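Local coordinates for DUF952 domain-containing protein (Caulobacter vibrioides, PDB 2O0Q), which is of unknown function but belongs to the DUF952 family, which is grouped with the ADP-ribosyl clan of protein families, at residues K6-R10 with A11-A15. Sequence-based numbering, arbitrary orientation.
Sequences KILSR and AEWDA
At Ser9 the chain passes from strand to helix, the axes of the short segments 6-9 and 11-15 running at 97° to each other; Trp13 N to Ser9 O (3.0 Å) and Asp14 N to Arg10 O (2.9 Å) are the first helical hydrogen bonds. Ser9 and Glu12 form a capping box of reciprocal bonds, giving acceptors to N-H groups that no preceding turn can serve. Ser9 OG, placed between its own backbone N and carbonyl carbon (chi1 71°), accepts from Glu12 N at 3.1 Å and donates to Glu12 OE1 at 2.9 Å. That carboxylate oxygen also receives Ser9 N (3.3 Å), taking both donors on its anti side, so two bonds fix the Glu12 side chain against the N-cap. Arg10, the next residue, bends at chi2 and chi3 and meets Asp14 one turn along in a salt bridge: NH1 approaches OD1 (3.2 Å) from the syn side but 30° out of the carboxylate plane, although OD1 lies in the guanidinium plane. NH1 also nears the edge of the Trp13 ring at CD1 (3.6 Å). Leu8 points toward the helix, its CD1 packing on Glu12 CB (3.7 Å). Beyond this corner, Leu8 and Trp13 rest on Val57 and Leu59 of strand 56-62, while on strand 93-98 Asp98 forms a salt bridge with Arg10 NH2 and Glu96 a hydrogen bond with Trp13 NE1.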
loop_
_atom_site.group_PDB
_atom_site.type_symbol
_atom_site.label_atom_id
_atom_site.label_comp_id
_atom_site.label_asym_id
_atom_site.label_seq_id
_atom_site.Cartn_x
_atom_site.Cartn_y
_atom_site.Cartn_z
ATOM N N LYS A 6 -0.324 1.028 1.427
ATOM C CA LYS A 6 -0.262 -0.186 0.645
ATOM C C LYS A 6 -1.698 -0.511 0.275
ATOM O O LYS A 6 -2.606 -0.420 1.110
ATOM C CB LYS A 6 0.325 -1.345 1.464
ATOM C CG LYS A 6 0.441 -2.656 0.675
ATOM C CD LYS A 6 1.495 -2.553 -0.426
ATOM C CE LYS A 6 1.326 -3.640 -1.487
ATOM N NZ LYS A 6 2.359 -3.528 -2.574
ATOM N N ILE A 7 -1.904 -0.865 -0.985
ATOM C CA ILE A 7 -3.220 -1.254 -1.466
ATOM C C ILE A 7 -3.097 -2.735 -1.808
ATOM O O ILE A 7 -2.168 -3.131 -2.513
ATOM C CB ILE A 7 -3.612 -0.463 -2.736
ATOM C CG1 ILE A 7 -3.720 1.025 -2.393
ATOM C CG2 ILE A 7 -4.934 -0.992 -3.300
ATOM C CD1 ILE A 7 -3.954 1.936 -3.593
ATOM N N LEU A 8 -4.006 -3.555 -1.284
ATOM C CA LEU A 8 -3.976 -4.988 -1.565
ATOM C C LEU A 8 -5.368 -5.588 -1.437
ATOM O O LEU A 8 -6.274 -4.979 -0.861
ATOM C CB LEU A 8 -3.003 -5.718 -0.622
ATOM C CG LEU A 8 -3.441 -6.122 0.794
ATOM C CD1 LEU A 8 -2.341 -6.952 1.431
ATOM C CD2 LEU A 8 -3.724 -4.913 1.644
ATOM N N SER A 9 -5.540 -6.785 -1.981
ATOM C CA SER A 9 -6.832 -7.458 -1.929
ATOM C C SER A 9 -7.143 -7.926 -0.513
ATOM O O SER A 9 -6.241 -8.117 0.305
ATOM C CB SER A 9 -6.837 -8.666 -2.870
ATOM O OG SER A 9 -6.019 -9.714 -2.369
ATOM N N ARG A 10 -8.427 -8.105 -0.227
ATOM C CA ARG A 10 -8.856 -8.580 1.085
ATOM C C ARG A 10 -8.240 -9.960 1.335
ATOM O O ARG A 10 -7.811 -10.274 2.448
ATOM C CB ARG A 10 -10.387 -8.650 1.133
ATOM C CG ARG A 10 -10.973 -9.479 2.278
ATOM C CD ARG A 10 -10.450 -9.063 3.644
ATOM N NE ARG A 10 -10.791 -7.687 3.995
ATOM C CZ ARG A 10 -10.536 -7.141 5.181
ATOM N NH1 ARG A 10 -9.942 -7.863 6.123
ATOM N NH2 ARG A 10 -10.867 -5.879 5.428
ATOM N N ALA A 11 -8.182 -10.776 0.289
ATOM C CA ALA A 11 -7.609 -12.113 0.408
ATOM C C ALA A 11 -6.167 -12.029 0.892
ATOM O O ALA A 11 -5.763 -12.741 1.811
ATOM C CB ALA A 11 -7.664 -12.830 -0.936
ATOM N N GLU A 12 -5.390 -11.150 0.271
ATOM C CA GLU A 12 -3.996 -11.001 0.647
ATOM C C GLU A 12 -3.824 -10.476 2.065
ATOM O O GLU A 12 -2.911 -10.899 2.780
ATOM C CB GLU A 12 -3.281 -10.103 -0.365
ATOM C CG GLU A 12 -3.060 -10.803 -1.703
ATOM C CD GLU A 12 -2.593 -9.863 -2.793
ATOM O OE1 GLU A 12 -3.330 -8.902 -3.096
ATOM O OE2 GLU A 12 -1.494 -10.087 -3.349
ATOM N N TRP A 13 -4.707 -9.574 2.484
ATOM C CA TRP A 13 -4.619 -9.023 3.830
ATOM C C TRP A 13 -4.982 -10.094 4.865
ATOM O O TRP A 13 -4.310 -10.222 5.890
ATOM C CB TRP A 13 -5.537 -7.803 3.968
ATOM C CG TRP A 13 -5.466 -7.123 5.316
ATOM C CD1 TRP A 13 -6.522 -6.694 6.067
ATOM C CD2 TRP A 13 -4.284 -6.794 6.064
ATOM N NE1 TRP A 13 -6.077 -6.123 7.235
ATOM C CE2 TRP A 13 -4.708 -6.170 7.261
ATOM C CE3 TRP A 13 -2.911 -6.965 5.841
ATOM C CZ2 TRP A 13 -3.808 -5.716 8.235
ATOM C CZ3 TRP A 13 -2.010 -6.512 6.814
ATOM C CH2 TRP A 13 -2.468 -5.896 7.995
ATOM N N ASP A 14 -6.035 -10.870 4.604
ATOM C CA ASP A 14 -6.412 -11.926 5.542
ATOM C C ASP A 14 -5.275 -12.942 5.625
ATOM O O ASP A 14 -4.920 -13.409 6.713
ATOM C CB ASP A 14 -7.695 -12.643 5.098
ATOM C CG ASP A 14 -8.944 -11.816 5.330
ATOM O OD1 ASP A 14 -8.905 -10.865 6.137
ATOM O OD2 ASP A 14 -9.982 -12.133 4.709
ATOM N N ALA A 15 -4.706 -13.278 4.469
ATOM C CA ALA A 15 -3.603 -14.229 4.404
ATOM C C ALA A 15 -2.418 -13.691 5.196
ATOM O O ALA A 15 -1.695 -14.445 5.853
ATOM C CB ALA A 15 -3.199 -14.459 2.957
#